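Local coordinates for protein putative laminarinase (Phanerochaete chrysosporium, PDB 2W39) that probably hydrolyses beta-glucans such as laminarin and lichenin, as an extracellular glycoside hydrolase of family 16 from a white-rot fungus, at residues Tyr80-Gln94 and Phe179-Asn193. Sequence-based numbering, arbitrary orientation.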
ATOM      1  N   TYR A  80       7.096  13.118   5.345  1.00  5.45           N
ATOM      2  CA  TYR A  80       6.231  14.025   4.597  1.00  6.05           C
ATOM      3  C   TYR A  80       5.028  14.415   5.428  1.00  5.96           C
ATOM      4  O   TYR A  80       4.499  13.616   6.197  1.00  6.42           O
ATOM      5  CB  TYR A  80       5.757  13.374   3.268  1.00  7.29           C
ATOM      6  CG  TYR A  80       6.925  12.931   2.426  1.00  6.72           C
ATOM      7  CD1 TYR A  80       7.594  13.838   1.604  1.00  7.19           C
ATOM      8  CD2 TYR A  80       7.409  11.625   2.502  1.00  7.17           C
ATOM      9  CE1 TYR A  80       8.708  13.466   0.880  1.00  6.94           C
ATOM     10  CE2 TYR A  80       8.521  11.239   1.781  1.00  6.95           C
ATOM     11  CZ  TYR A  80       9.163  12.154   0.957  1.00  6.70           C
ATOM     12  OH  TYR A  80      10.268  11.756   0.238  1.00  7.94           O
ATOM     13  N   THR A  81       4.577  15.654   5.236  1.00  6.46           N
ATOM     14  CA  THR A  81       3.344  16.144   5.860  1.00  6.70           C
ATOM     15  C   THR A  81       2.355  16.478   4.728  1.00  5.82           C
ATOM     16  O   THR A  81       1.711  15.564   4.205  1.00  6.37           O
ATOM     17  CB  THR A  81       3.597  17.310   6.837  1.00  7.94           C
ATOM     18  OG1 THR A  81       4.246  18.382   6.140  1.00  8.58           O
ATOM     19  CG2 THR A  81       4.470  16.834   8.016  1.00  8.53           C
ATOM     20  N   THR A  82       2.240  17.750   4.347  1.00  6.41           N
ATOM     21  CA  THR A  82       1.427  18.127   3.195  1.00  6.40           C
ATOM     22  C   THR A  82       2.200  17.803   1.916  1.00  6.11           C
ATOM     23  O   THR A  82       3.312  18.306   1.692  1.00  6.90           O
ATOM     24  CB  THR A  82       1.046  19.597   3.276  1.00  7.32           C
ATOM     25  OG1 THR A  82       0.163  19.744   4.390  1.00  9.42           O
ATOM     26  CG2 THR A  82       0.360  20.068   2.003  1.00  8.29           C
ATOM     27  N   HIS A  83       1.644  16.905   1.099  1.00  5.50           N
ATOM     28  CA  HIS A  83       2.355  16.427  -0.073  1.00  5.08           C
ATOM     29  C   HIS A  83       1.403  15.651  -0.961  1.00  4.84           C
ATOM     30  O   HIS A  83       0.272  15.338  -0.559  1.00  5.19           O
ATOM     31  CB  HIS A  83       3.537  15.521   0.322  1.00  5.28           C
ATOM     32  CG  HIS A  83       3.138  14.174   0.851  1.00  4.66           C
ATOM     33  ND1 HIS A  83       2.520  14.001   2.072  1.00  5.19           N
ATOM     34  CD2 HIS A  83       3.330  12.930   0.351  1.00  4.77           C
ATOM     35  CE1 HIS A  83       2.334  12.705   2.284  1.00  5.57           C
ATOM     36  NE2 HIS A  83       2.812  12.032   1.251  1.00  5.23           N
ATOM     37  N   VAL A  84       1.902  15.344  -2.163  1.00  4.79           N
ATOM     38  CA  VAL A  84       1.244  14.385  -3.048  1.00  4.97           C
ATOM     39  C   VAL A  84       2.231  13.278  -3.374  1.00  4.51           C
ATOM     40  O   VAL A  84       3.386  13.560  -3.705  1.00  5.46           O
ATOM     41  CB  VAL A  84       0.764  15.048  -4.367  1.00  4.96           C
ATOM     42  CG1 VAL A  84       0.053  14.045  -5.250  1.00  8.27           C
ATOM     43  CG2 VAL A  84      -0.163  16.219  -4.066  1.00  6.18           C
ATOM     44  N   ALA A  85       1.792  12.023  -3.283  1.00  4.83           N
ATOM     45  CA  ALA A  85       2.622  10.870  -3.665  1.00  5.08           C
ATOM     46  C   ALA A  85       1.925  10.141  -4.802  1.00  4.75           C
ATOM     47  O   ALA A  85       0.729   9.854  -4.719  1.00  5.33           O
ATOM     48  CB  ALA A  85       2.830   9.920  -2.467  1.00  5.75           C
ATOM     49  N   VAL A  86       2.679   9.847  -5.860  1.00  4.50           N
ATOM     50  CA  VAL A  86       2.135   9.192  -7.046  1.00  5.06           C
ATOM     51  C   VAL A  86       2.915   7.910  -7.304  1.00  4.80           C
ATOM     52  O   VAL A  86       4.141   7.943  -7.440  1.00  5.32           O
ATOM     53  CB  VAL A  86       2.208  10.097  -8.298  1.00  5.76           C
ATOM     54  CG1 VAL A  86       1.539   9.404  -9.482  1.00  7.04           C
ATOM     55  CG2 VAL A  86       1.543  11.452  -8.011  1.00  7.38           C
ATOM     56  N   PHE A  87       2.197   6.798  -7.404  1.00  5.04           N
ATOM     57  CA  PHE A  87       2.749   5.456  -7.578  1.00  5.40           C
ATOM     58  C   PHE A  87       2.324   4.931  -8.942  1.00  5.11           C
ATOM     59  O   PHE A  87       1.131   4.763  -9.188  1.00  5.68           O
ATOM     60  CB  PHE A  87       2.212   4.491  -6.488  1.00  5.42           C
ATOM     61  CG  PHE A  87       2.507   4.908  -5.064  1.00  4.99           C
ATOM     62  CD1 PHE A  87       3.484   4.252  -4.323  1.00  5.91           C
ATOM     63  CD2 PHE A  87       1.798   5.940  -4.465  1.00  5.57           C
ATOM     64  CE1 PHE A  87       3.748   4.631  -3.000  1.00  6.30           C
ATOM     65  CE2 PHE A  87       2.071   6.329  -3.141  1.00  6.00           C
ATOM     66  CZ  PHE A  87       3.049   5.686  -2.415  1.00  6.36           C
ATOM     67  N   ASP A  88       3.299   4.693  -9.813  1.00  4.88           N
ATOM     68  CA  ASP A  88       3.051   4.121 -11.147  1.00  5.50           C
ATOM     69  C   ASP A  88       3.401   2.643 -11.025  1.00  4.96           C
ATOM     70  O   ASP A  88       4.583   2.292 -10.951  1.00  5.25           O
ATOM     71  CB  ASP A  88       3.891   4.847 -12.207  1.00  6.10           C
ATOM     72  CG  ASP A  88       3.663   4.335 -13.608  1.00  6.77           C
ATOM     73  OD1 ASP A  88       2.949   3.339 -13.793  1.00  7.59           O
ATOM     74  OD2 ASP A  88       4.230   4.941 -14.536  1.00  9.82           O
ATOM     75  N   VAL A  89       2.375   1.798 -10.946  1.00  5.31           N
ATOM     76  CA  VAL A  89       2.540   0.404 -10.533  1.00  5.38           C
ATOM     77  C   VAL A  89       2.115  -0.524 -11.669  1.00  5.46           C
ATOM     78  O   VAL A  89       0.958  -0.524 -12.079  1.00  5.45           O
ATOM     79  CB  VAL A  89       1.692   0.100  -9.290  1.00  5.47           C
ATOM     80  CG1 VAL A  89       1.887  -1.353  -8.873  1.00  6.01           C
ATOM     81  CG2 VAL A  89       2.044   1.055  -8.127  1.00  6.50           C
ATOM     82  N   ARG A  90       3.062  -1.305 -12.175  1.00  5.63           N
ATOM     83  CA  ARG A  90       2.799  -2.261 -13.254  1.00  6.19           C
ATOM     84  C   ARG A  90       2.141  -3.541 -12.726  1.00  5.98           C
ATOM     85  O   ARG A  90       1.359  -4.170 -13.437  1.00  6.53           O
ATOM     86  CB  ARG A  90       4.090  -2.619 -13.999  1.00  6.76           C
ATOM     87  CG  ARG A  90       4.792  -1.408 -14.599  1.00  8.26           C
ATOM     88  CD  ARG A  90       5.918  -1.867 -15.535  1.00  9.81           C
ATOM     89  NE  ARG A  90       6.738  -0.765 -16.043  1.00 10.97           N
ATOM     90  CZ  ARG A  90       7.931  -0.420 -15.574  1.00  9.55           C
ATOM     91  NH1 ARG A  90       8.472  -1.041 -14.537  1.00 10.38           N
ATOM     92  NH2 ARG A  90       8.587   0.580 -16.148  1.00 10.56           N
ATOM     93  N   HIS A  91       2.504  -3.955 -11.508  1.00  5.22           N
ATOM     94  CA  HIS A  91       2.097  -5.246 -10.958  1.00  5.52           C
ATOM     95  C   HIS A  91       2.139  -5.129  -9.440  1.00  4.90           C
ATOM     96  O   HIS A  91       3.037  -4.486  -8.891  1.00  5.13           O
ATOM     97  CB  HIS A  91       3.079  -6.329 -11.424  1.00  5.70           C
ATOM     98  CG  HIS A  91       2.606  -7.741 -11.241  1.00  5.54           C
ATOM     99  ND1 HIS A  91       2.794  -8.453 -10.071  1.00  6.05           N
ATOM    100  CD2 HIS A  91       2.004  -8.592 -12.107  1.00  6.75           C
ATOM    101  CE1 HIS A  91       2.329  -9.683 -10.233  1.00  5.93           C
ATOM    102  NE2 HIS A  91       1.839  -9.790 -11.456  1.00  6.58           N
ATOM    103  N   MET A  92       1.173  -5.746  -8.767  1.00  4.75           N
ATOM    104  CA  MET A  92       1.219  -5.875  -7.311  1.00  4.82           C
ATOM    105  C   MET A  92       1.184  -7.354  -6.943  1.00  5.06           C
ATOM    106  O   MET A  92       0.774  -8.201  -7.743  1.00  5.52           O
ATOM    107  CB  MET A  92       0.055  -5.144  -6.632  1.00  5.27           C
ATOM    108  CG  MET A  92      -1.306  -5.817  -6.796  1.00  5.97           C
ATOM    109  SD  MET A  92      -2.608  -5.124  -5.741  1.00  5.76           S
ATOM    110  CE  MET A  92      -2.817  -3.482  -6.486  1.00  6.28           C
ATOM    111  N   PRO A  93       1.634  -7.695  -5.731  1.00  5.15           N
ATOM    112  CA  PRO A  93       1.632  -9.118  -5.407  1.00  5.32           C
ATOM    113  C   PRO A  93       0.260  -9.748  -5.475  1.00  5.61           C
ATOM    114  O   PRO A  93      -0.746  -9.166  -5.046  1.00  5.92           O
ATOM    115  CB  PRO A  93       2.168  -9.151  -3.973  1.00  5.53           C
ATOM    116  CG  PRO A  93       3.063  -7.912  -3.882  1.00  5.21           C
ATOM    117  CD  PRO A  93       2.309  -6.877  -4.705  1.00  5.23           C
ATOM    118  N   GLN A  94       0.250 -10.991  -5.942  1.00  6.09           N
ATOM    119  CA  GLN A  94      -0.958 -11.815  -5.901  1.00  6.80           C
ATOM    120  C   GLN A  94      -0.617 -13.214  -5.408  1.00  6.66           C
ATOM    121  O   GLN A  94       0.539 -13.625  -5.415  1.00  7.16           O
ATOM    122  CB  GLN A  94      -1.671 -11.853  -7.256  1.00  7.70           C
ATOM    123  CG  GLN A  94      -0.854 -12.507  -8.351  1.00  8.64           C
ATOM    124  CD  GLN A  94      -1.635 -12.631  -9.638  1.00  9.11           C
ATOM    125  OE1 GLN A  94      -1.977 -11.637 -10.277  1.00  8.68           O
ATOM    126  NE2 GLN A  94      -1.922 -13.864 -10.031  1.00 12.55           N
ATOM    127  N   PHE A 179      -6.214  -6.209 -11.379  1.00  5.55           N
ATOM    128  CA  PHE A 179      -5.248  -5.130 -11.593  1.00  5.18           C
ATOM    129  C   PHE A 179      -4.065  -5.619 -12.422  1.00  5.02           C
ATOM    130  O   PHE A 179      -3.641  -4.964 -13.383  1.00  5.27           O
ATOM    131  CB  PHE A 179      -4.825  -4.661 -10.203  1.00  4.96           C
ATOM    132  CG  PHE A 179      -3.702  -3.644 -10.152  1.00  4.70           C
ATOM    133  CD1 PHE A 179      -3.971  -2.283 -10.013  1.00  5.62           C
ATOM    134  CD2 PHE A 179      -2.377  -4.068 -10.086  1.00  5.06           C
ATOM    135  CE1 PHE A 179      -2.940  -1.357  -9.851  1.00  5.63           C
ATOM    136  CE2 PHE A 179      -1.327  -3.139  -9.911  1.00  5.49           C
ATOM    137  CZ  PHE A 179      -1.616  -1.800  -9.800  1.00  5.49           C
ATOM    138  N   ASN A 180      -3.524  -6.778 -12.056  1.00  5.13           N
ATOM    139  CA  ASN A 180      -2.342  -7.273 -12.747  1.00  5.84           C
ATOM    140  C   ASN A 180      -2.613  -7.605 -14.213  1.00  5.63           C
ATOM    141  O   ASN A 180      -1.797  -7.310 -15.098  1.00  6.60           O
ATOM    142  CB  ASN A 180      -1.764  -8.470 -12.002  1.00  6.59           C
ATOM    143  CG  ASN A 180      -1.119  -8.068 -10.694  1.00  5.58           C
ATOM    144  OD1 ASN A 180      -0.699  -6.912 -10.536  1.00  5.73           O
ATOM    145  ND2 ASN A 180      -1.031  -8.999  -9.751  1.00  6.39           N
ATOM    146  N   ALA A 181      -3.767  -8.222 -14.471  1.00  6.53           N
ATOM    147  CA  ALA A 181      -4.143  -8.563 -15.849  1.00  7.11           C
ATOM    148  C   ALA A 181      -4.278  -7.321 -16.729  1.00  7.20           C
ATOM    149  O   ALA A 181      -4.069  -7.378 -17.950  1.00  7.64           O
ATOM    150  CB  ALA A 181      -5.455  -9.335 -15.826  1.00  9.18           C
ATOM    151  N   ASN A 182      -4.647  -6.214 -16.105  1.00  7.21           N
ATOM    152  CA  ASN A 182      -4.849  -4.943 -16.782  1.00  7.62           C
ATOM    153  C   ASN A 182      -3.568  -4.106 -16.891  1.00  7.67           C
ATOM    154  O   ASN A 182      -3.619  -2.983 -17.393  1.00  8.59           O
ATOM    155  CB  ASN A 182      -5.949  -4.162 -16.056  1.00  8.21           C
ATOM    156  CG  ASN A 182      -6.605  -3.127 -16.937  1.00  8.59           C
ATOM    157  OD1 ASN A 182      -6.950  -3.400 -18.094  1.00 10.62           O
ATOM    158  ND2 ASN A 182      -6.796  -1.921 -16.401  1.00  9.01           N
ATOM    159  N   GLY A 183      -2.430  -4.624 -16.414  1.00  7.09           N
ATOM    160  CA  GLY A 183      -1.188  -3.852 -16.435  1.00  6.99           C
ATOM    161  C   GLY A 183      -1.068  -2.814 -15.333  1.00  6.42           C
ATOM    162  O   GLY A 183      -0.261  -1.886 -15.444  1.00  6.73           O
ATOM    163  N   GLY A 184      -1.867  -2.955 -14.286  1.00  6.15           N
ATOM    164  CA  GLY A 184      -1.747  -2.104 -13.110  1.00  6.28           C
ATOM    165  C   GLY A 184      -2.377  -0.751 -13.335  1.00  5.56           C
ATOM    166  O   GLY A 184      -3.491  -0.650 -13.873  1.00  6.09           O
ATOM    167  N   GLY A 185      -1.681   0.311 -12.935  1.00  5.79           N
ATOM    168  CA  GLY A 185      -2.226   1.657 -13.022  1.00  6.09           C
ATOM    169  C   GLY A 185      -1.519   2.583 -12.068  1.00  5.46           C
ATOM    170  O   GLY A 185      -0.415   2.295 -11.602  1.00  5.71           O
ATOM    171  N   TRP A 186      -2.166   3.710 -11.800  1.00  5.03           N
ATOM    172  CA  TRP A 186      -1.583   4.766 -10.985  1.00  5.27           C
ATOM    173  C   TRP A 186      -2.429   4.979  -9.751  1.00  5.19           C
ATOM    174  O   TRP A 186      -3.672   5.042  -9.812  1.00  5.87           O
ATOM    175  CB  TRP A 186      -1.526   6.090 -11.740  1.00  5.94           C
ATOM    176  CG  TRP A 186      -0.644   6.091 -12.944  1.00  6.38           C
ATOM    177  CD1 TRP A 186       0.674   6.469 -12.983  1.00  6.82           C
ATOM    178  CD2 TRP A 186      -1.011   5.740 -14.282  1.00  6.83           C
ATOM    179  NE1 TRP A 186       1.146   6.372 -14.268  1.00  7.82           N
ATOM    180  CE2 TRP A 186       0.138   5.926 -15.085  1.00  7.24           C
ATOM    181  CE3 TRP A 186      -2.198   5.276 -14.880  1.00  6.76           C
ATOM    182  CZ2 TRP A 186       0.139   5.686 -16.467  1.00  8.10           C
ATOM    183  CZ3 TRP A 186      -2.198   5.050 -16.267  1.00  7.96           C
ATOM    184  CH2 TRP A 186      -1.030   5.253 -17.040  1.00  8.20           C
ATOM    185  N   TYR A 187      -1.759   5.079  -8.611  1.00  4.67           N
ATOM    186  CA  TYR A 187      -2.377   5.536  -7.361  1.00  4.91           C
ATOM    187  C   TYR A 187      -1.743   6.854  -6.990  1.00  4.58           C
ATOM    188  O   TYR A 187      -0.509   6.971  -6.974  1.00  5.73           O
ATOM    189  CB  TYR A 187      -2.164   4.521  -6.239  1.00  4.76           C
ATOM    190  CG  TYR A 187      -3.226   3.440  -6.227  1.00  5.15           C
ATOM    191  CD1 TYR A 187      -3.045   2.222  -6.888  1.00  5.33           C
ATOM    192  CD2 TYR A 187      -4.434   3.660  -5.555  1.00  5.15           C
ATOM    193  CE1 TYR A 187      -4.050   1.241  -6.857  1.00  5.63           C
ATOM    194  CE2 TYR A 187      -5.439   2.702  -5.549  1.00  5.40           C
ATOM    195  CZ  TYR A 187      -5.234   1.502  -6.198  1.00  5.15           C
ATOM    196  OH  TYR A 187      -6.263   0.597  -6.168  1.00  5.89           O
ATOM    197  N   ALA A 188      -2.568   7.844  -6.653  1.00  4.74           N
ATOM    198  CA  ALA A 188      -2.066   9.145  -6.197  1.00  4.92           C
ATOM    199  C   ALA A 188      -2.766   9.490  -4.896  1.00  4.85           C
ATOM    200  O   ALA A 188      -3.966   9.249  -4.736  1.00  5.68           O
ATOM    201  CB  ALA A 188      -2.317  10.214  -7.243  1.00  5.51           C
ATOM    202  N   MET A 189      -2.019  10.068  -3.963  1.00  4.72           N
ATOM    203  CA  MET A 189      -2.576  10.459  -2.670  1.00  4.73           C
ATOM    204  C   MET A 189      -2.153  11.889  -2.404  1.00  4.86           C
ATOM    205  O   MET A 189      -0.955  12.187  -2.454  1.00  5.43           O
ATOM    206  CB  MET A 189      -2.081   9.496  -1.581  1.00  5.26           C
ATOM    207  CG  MET A 189      -2.696   9.661  -0.191  1.00  6.65           C
ATOM    208  SD  MET A 189      -2.145  11.134   0.712  1.00  5.98           S
ATOM    209  CE  MET A 189      -0.408  10.779   0.929  1.00  9.51           C
ATOM    210  N   GLU A 190      -3.132  12.766  -2.166  1.00  4.82           N
ATOM    211  CA  GLU A 190      -2.891  14.134  -1.733  1.00  5.35           C
ATOM    212  C   GLU A 190      -3.285  14.272  -0.275  1.00  5.00           C
ATOM    213  O   GLU A 190      -4.412  13.952   0.108  1.00  5.70           O
ATOM    214  CB  GLU A 190      -3.687  15.129  -2.592  1.00  5.19           C
ATOM    215  CG  GLU A 190      -3.518  16.580  -2.121  1.00  6.44           C
ATOM    216  CD  GLU A 190      -4.329  17.591  -2.898  1.00  7.34           C
ATOM    217  OE1 GLU A 190      -5.241  17.184  -3.637  1.00  8.67           O
ATOM    218  OE2 GLU A 190      -4.057  18.808  -2.733  1.00  9.11           O
ATOM    219  N   ARG A 191      -2.348  14.769   0.533  1.00  4.77           N
ATOM    220  CA  ARG A 191      -2.606  15.048   1.941  1.00  5.47           C
ATOM    221  C   ARG A 191      -2.358  16.531   2.188  1.00  5.61           C
ATOM    222  O   ARG A 191      -1.289  17.066   1.892  1.00  5.89           O
ATOM    223  CB  ARG A 191      -1.669  14.231   2.831  1.00  5.95           C
ATOM    224  CG  ARG A 191      -1.713  14.681   4.282  1.00  6.47           C
ATOM    225  CD  ARG A 191      -0.898  13.798   5.210  1.00  6.58           C
ATOM    226  NE  ARG A 191      -0.536  14.564   6.397  1.00  6.93           N
ATOM    227  CZ  ARG A 191       0.502  14.277   7.174  1.00  6.77           C
ATOM    228  NH1 ARG A 191       1.194  13.162   6.977  1.00  7.21           N
ATOM    229  NH2 ARG A 191       0.824  15.100   8.160  1.00  7.24           N
ATOM    230  N   THR A 192      -3.362  17.184   2.757  1.00  6.79           N
ATOM    231  CA  THR A 192      -3.257  18.552   3.229  1.00  8.24           C
ATOM    232  C   THR A 192      -3.740  18.604   4.674  1.00  8.74           C
ATOM    233  O   THR A 192      -4.114  17.582   5.251  1.00  9.09           O
ATOM    234  CB  THR A 192      -4.093  19.528   2.381  1.00  8.86           C
ATOM    235  OG1 THR A 192      -5.481  19.351   2.681  1.00  9.38           O
ATOM    236  CG2 THR A 192      -3.831  19.347   0.884  1.00  9.59           C
ATOM    237  N   ASN A 193      -3.742  19.799   5.265  1.00 10.16           N
ATOM    238  CA  ASN A 193      -4.304  19.951   6.605  1.00 11.02           C
ATOM    239  C   ASN A 193      -5.781  19.635   6.633  1.00 10.32           C
ATOM    240  O   ASN A 193      -6.319  19.292   7.697  1.00 11.46           O
ATOM    241  CB  ASN A 193      -4.151  21.378   7.118  1.00 11.38           C
ATOM    242  CG  ASN A 193      -4.580  21.523   8.577  1.00 12.63           C
ATOM    243  OD1 ASN A 193      -5.603  22.184   8.924  1.00 15.70           O
ATOM    244  ND2 ASN A 193      -3.810  20.897   9.449  1.00 12.51           N
TER
HETATM  245  O   HOH W   1      -0.564  17.739   6.429  0.50 14.97           O
HETATM  246  O   HOH W   2       0.788  -6.661 -14.546  1.00  9.14           O
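Neighbouring antiparallel strands of a beta-sandwich sheet, 83-89 and 185-191, pair through H83-R191, A85-M189, F87-Y187 and V89-G185, each pair closed by two backbone hydrogen bonds, among them F87 N to Y187 O at 2.7 Å. Past R90, which with H91 forms a classic beta bulge opposite D290, the backbone pairing gives way to bonds from the N180 side chain. The N180 amide, at the end of helix 176-181, imitates a strand edge: OD1 accepts M92 N on a lone pair (2.8 Å), while ND2 donates to M92 O and, almost straight at 178°, to Q94 OE1 (2.9 Å). The same amide lies flat against the H91 imidazole, planes 2° apart, with N180 CG offset toward the ring's rim; H91 ND1 is bonded to Y288 O. With an alanine here, the M92 backbone N and O and Q94 OE1 would probably all lose their partner, and the H91 face would lose its stacked amide. In the jelly-roll sandwich of family 16, F87, Y187 and M189 face inward, touching strand 115-120 of the other sheet, whereas V86, A188 and W186 pack on helix 210-214. F179 is sandwiched: G184 CA covers one face and M92 CE the other, 3.6 Å from the centroid in a CH-pi contact, brought there by the bend of the methionine chain at chi3 (68°). V89 CG1 meets F179 CZ at the ring edge (3.7 Å). At the far end the extended R191 chain crosses T81, whose O lies over one face of the guanidinium and accepts H83 ND1 at 2.8 Å; H83 NE2 bonds E104, and M189 CE approaches that imidazole obliquely.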